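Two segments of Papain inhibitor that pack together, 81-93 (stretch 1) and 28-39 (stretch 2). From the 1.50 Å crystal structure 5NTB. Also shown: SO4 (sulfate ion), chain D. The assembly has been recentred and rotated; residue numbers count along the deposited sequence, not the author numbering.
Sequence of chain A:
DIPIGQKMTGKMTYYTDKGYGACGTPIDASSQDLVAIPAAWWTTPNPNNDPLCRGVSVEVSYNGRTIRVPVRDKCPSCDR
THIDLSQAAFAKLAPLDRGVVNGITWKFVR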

# COMPACT_ATOMS: atom_id res chain seq x y z
N THR A 81 -8.17 2.22 -6.49
CA THR A 81 -6.91 1.70 -7.00
C THR A 81 -5.73 2.61 -6.70
O THR A 81 -4.65 2.42 -7.26
CB THR A 81 -6.99 1.44 -8.51
OG1 THR A 81 -7.26 2.67 -9.18
CG2 THR A 81 -8.08 0.39 -8.83
N HIS A 82 -5.91 3.57 -5.80
CA HIS A 82 -4.85 4.47 -5.37
C HIS A 82 -4.21 3.92 -4.10
O HIS A 82 -4.85 3.88 -3.05
CB HIS A 82 -5.43 5.86 -5.16
CG HIS A 82 -4.53 6.83 -4.47
ND1 HIS A 82 -4.97 8.06 -4.04
CD2 HIS A 82 -3.22 6.76 -4.13
CE1 HIS A 82 -3.98 8.70 -3.45
NE2 HIS A 82 -2.90 7.94 -3.49
N ILE A 83 -2.94 3.50 -4.19
CA ILE A 83 -2.22 3.01 -3.01
C ILE A 83 -1.31 4.11 -2.49
O ILE A 83 -0.76 4.90 -3.25
CB ILE A 83 -1.44 1.72 -3.30
CG1 ILE A 83 -0.39 1.93 -4.40
CG2 ILE A 83 -2.39 0.61 -3.66
CD1 ILE A 83 0.49 0.70 -4.65
N ASP A 84 -1.13 4.11 -1.18
CA ASP A 84 -0.27 5.07 -0.49
C ASP A 84 0.90 4.25 0.05
O ASP A 84 0.80 3.61 1.10
CB ASP A 84 -1.04 5.79 0.61
CG ASP A 84 -0.51 7.19 0.92
OD1 ASP A 84 0.37 7.70 0.21
OD2 ASP A 84 -1.01 7.79 1.89
N LEU A 85 2.01 4.25 -0.68
CA LEU A 85 3.18 3.52 -0.25
C LEU A 85 3.90 4.28 0.84
O LEU A 85 3.81 5.50 0.93
CB LEU A 85 4.14 3.30 -1.43
CG LEU A 85 3.73 2.26 -2.45
CD1 LEU A 85 4.69 2.37 -3.63
CD2 LEU A 85 3.80 0.87 -1.88
N SER A 86 4.65 3.56 1.66
CA SER A 86 5.62 4.27 2.48
C SER A 86 6.57 5.05 1.59
O SER A 86 6.84 4.68 0.44
CB SER A 86 6.37 3.28 3.37
OG SER A 86 7.17 2.40 2.60
N GLN A 87 7.06 6.17 2.12
CA GLN A 87 8.11 6.93 1.45
C GLN A 87 9.27 6.02 1.05
O GLN A 87 9.79 6.11 -0.08
CB GLN A 87 8.60 8.04 2.39
CG GLN A 87 9.58 8.99 1.76
CD GLN A 87 10.15 9.96 2.77
OE1 GLN A 87 10.06 11.16 2.58
NE2 GLN A 87 10.70 9.44 3.86
N ALA A 88 9.65 5.11 1.95
CA ALA A 88 10.78 4.23 1.68
C ALA A 88 10.50 3.31 0.49
O ALA A 88 11.39 3.09 -0.35
CB ALA A 88 11.09 3.41 2.93
N ALA A 89 9.28 2.77 0.38
CA ALA A 89 8.98 1.91 -0.75
C ALA A 89 8.84 2.70 -2.04
O ALA A 89 9.31 2.27 -3.10
CB ALA A 89 7.70 1.12 -0.47
N PHE A 90 8.16 3.85 -1.98
CA PHE A 90 7.93 4.66 -3.17
C PHE A 90 9.24 5.01 -3.86
O PHE A 90 9.36 4.92 -5.08
CB PHE A 90 7.16 5.91 -2.77
CG PHE A 90 6.73 6.79 -3.90
CD1 PHE A 90 7.65 7.61 -4.55
CD2 PHE A 90 5.39 6.87 -4.26
CE1 PHE A 90 7.25 8.45 -5.58
CE2 PHE A 90 4.98 7.72 -5.28
CZ PHE A 90 5.92 8.52 -5.94
N ALA A 91 10.25 5.38 -3.06
CA ALA A 91 11.53 5.82 -3.59
C ALA A 91 12.24 4.73 -4.37
O ALA A 91 13.10 5.03 -5.20
CB ALA A 91 12.42 6.29 -2.44
N LYS A 92 11.88 3.47 -4.14
CA LYS A 92 12.47 2.37 -4.89
C LYS A 92 11.92 2.27 -6.30
O LYS A 92 12.53 1.60 -7.15
CB LYS A 92 12.24 1.06 -4.13
CG LYS A 92 12.92 1.07 -2.77
CD LYS A 92 12.67 -0.19 -1.97
CE LYS A 92 13.41 -0.09 -0.63
NZ LYS A 92 13.41 -1.39 0.08
N LEU A 93 10.77 2.89 -6.56
CA LEU A 93 10.13 2.86 -7.87
C LEU A 93 10.19 4.18 -8.61
O LEU A 93 10.19 4.18 -9.84
CB LEU A 93 8.65 2.49 -7.73
CG LEU A 93 8.37 1.08 -7.25
CD1 LEU A 93 6.87 0.89 -7.13
CD2 LEU A 93 8.97 0.05 -8.20
S SO4 D . -7.81 9.83 -5.35
O1 SO4 D . -7.64 9.41 -6.74
O2 SO4 D . -6.91 10.93 -5.04
O3 SO4 D . -7.54 8.69 -4.46
O4 SO4 D . -9.20 10.25 -5.15
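Stretch 2 (28-39) DASSQDLVAIPA

Strand 35-38 runs antiparallel to strand 82-86 (164° between their N-to-C directions, axes 4.6 Å apart at closest), preceded by a loop from Ala29 to Leu34. Asp84 and Ala36 form a hydrogen-bonded pair, Ala36 N to Asp84 O at 2.8 Å and Asp84 N to Ala36 O at 3.2 Å; next along, Leu85 faces Val35 as a non-hydrogen-bonded pair with CA atoms 4.3 Å apart. On the face of Leu85 and Val35, Leu85 CD2 packs 3.9 Å from Val35 CB.

Ser86 is where sheet gives way to helix, and the loop closes round it. Ser86 N donates to Leu34 O (2.9 Å), while Ser86 OG donates to Gln32 O (2.6 Å) and accepts from Leu34 N (3.2 Å). Ser86 OG also caps the helix, accepting from Ala89 N at 3.1 Å. Ala29 O in turn receives Ala88 N at 3.2 Å, so the first helical turn is anchored to the loop.

Asp33, with the largest covered area, lies beside this helix. Its CB points sideways, but the carboxylate reaches back: Asp33 OD1 approaches Ala89 CA to 3.4 Å, and Asp33 OD2 forms a salt bridge with Lys92 NZ at 2.5 Å. At the far end, Pro38 CG rests 3.0 Å from His82 O.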

# COMPACT_ATOMS: atom_id res chain seq x y z
N ASP A 28 7.08 2.78 10.61
CA ASP A 28 7.83 4.00 10.32
C ASP A 28 7.93 4.07 8.80
O ASP A 28 8.79 3.42 8.21
CB ASP A 28 9.20 3.98 10.99
CG ASP A 28 10.03 5.19 10.64
OD1 ASP A 28 9.57 6.05 9.86
OD2 ASP A 28 11.15 5.31 11.18
N ALA A 29 7.04 4.84 8.18
CA ALA A 29 6.98 4.85 6.72
C ALA A 29 8.17 5.55 6.08
O ALA A 29 8.36 5.42 4.87
CB ALA A 29 5.68 5.51 6.28
N SER A 30 8.98 6.27 6.86
CA SER A 30 10.20 6.84 6.30
C SER A 30 11.31 5.82 6.14
O SER A 30 12.25 6.06 5.36
CB SER A 30 10.70 7.99 7.18
OG SER A 30 11.32 7.46 8.33
N SER A 31 11.25 4.70 6.86
CA SER A 31 12.34 3.74 6.84
C SER A 31 11.91 2.30 6.62
O SER A 31 12.77 1.41 6.67
CB SER A 31 13.13 3.81 8.16
OG SER A 31 12.32 3.45 9.25
N GLN A 32 10.63 2.03 6.37
CA GLN A 32 10.18 0.66 6.18
C GLN A 32 9.36 0.57 4.90
O GLN A 32 8.59 1.48 4.59
CB GLN A 32 9.32 0.17 7.35
CG GLN A 32 10.08 0.07 8.65
CD GLN A 32 9.17 -0.27 9.80
OE1 GLN A 32 7.99 0.11 9.82
NE2 GLN A 32 9.71 -0.99 10.78
N ASP A 33 9.51 -0.55 4.19
CA ASP A 33 8.67 -0.85 3.03
C ASP A 33 7.30 -1.31 3.51
O ASP A 33 7.19 -2.32 4.23
CB ASP A 33 9.28 -1.94 2.16
CG ASP A 33 10.45 -1.46 1.34
OD1 ASP A 33 10.66 -0.24 1.23
OD2 ASP A 33 11.16 -2.33 0.78
N LEU A 34 6.24 -0.62 3.09
CA LEU A 34 4.89 -1.04 3.43
C LEU A 34 3.93 -0.27 2.53
O LEU A 34 4.32 0.65 1.81
CB LEU A 34 4.57 -0.80 4.91
CG LEU A 34 4.80 0.61 5.46
CD1 LEU A 34 3.63 1.55 5.22
CD2 LEU A 34 5.09 0.50 6.95
N VAL A 35 2.65 -0.65 2.60
CA VAL A 35 1.63 0.06 1.85
C VAL A 35 0.41 0.28 2.73
O VAL A 35 0.08 -0.54 3.60
CB VAL A 35 1.24 -0.70 0.56
CG1 VAL A 35 0.59 -2.01 0.89
CG2 VAL A 35 0.32 0.15 -0.32
N ALA A 36 -0.24 1.43 2.51
CA ALA A 36 -1.57 1.73 3.03
C ALA A 36 -2.58 1.50 1.92
O ALA A 36 -2.46 2.07 0.83
CB ALA A 36 -1.64 3.16 3.55
N ILE A 37 -3.55 0.63 2.19
CA ILE A 37 -4.53 0.16 1.20
C ILE A 37 -5.81 0.99 1.30
O ILE A 37 -6.28 1.29 2.41
CB ILE A 37 -4.81 -1.33 1.42
CG1 ILE A 37 -3.57 -2.15 1.06
CG2 ILE A 37 -6.07 -1.81 0.65
CD1 ILE A 37 -3.15 -2.05 -0.40
N PRO A 38 -6.40 1.39 0.17
CA PRO A 38 -7.63 2.20 0.20
C PRO A 38 -8.74 1.57 1.02
O PRO A 38 -8.92 0.34 1.04
CB PRO A 38 -8.04 2.28 -1.28
CG PRO A 38 -6.86 1.93 -2.05
CD PRO A 38 -5.87 1.20 -1.19
N ALA A 39 -9.54 2.44 1.65
CA ALA A 39 -10.55 2.01 2.60
C ALA A 39 -11.57 1.06 1.98
O ALA A 39 -12.12 0.22 2.69
CB ALA A 39 -11.26 3.22 3.20
O HOH W 1 12.41 7.59 3.35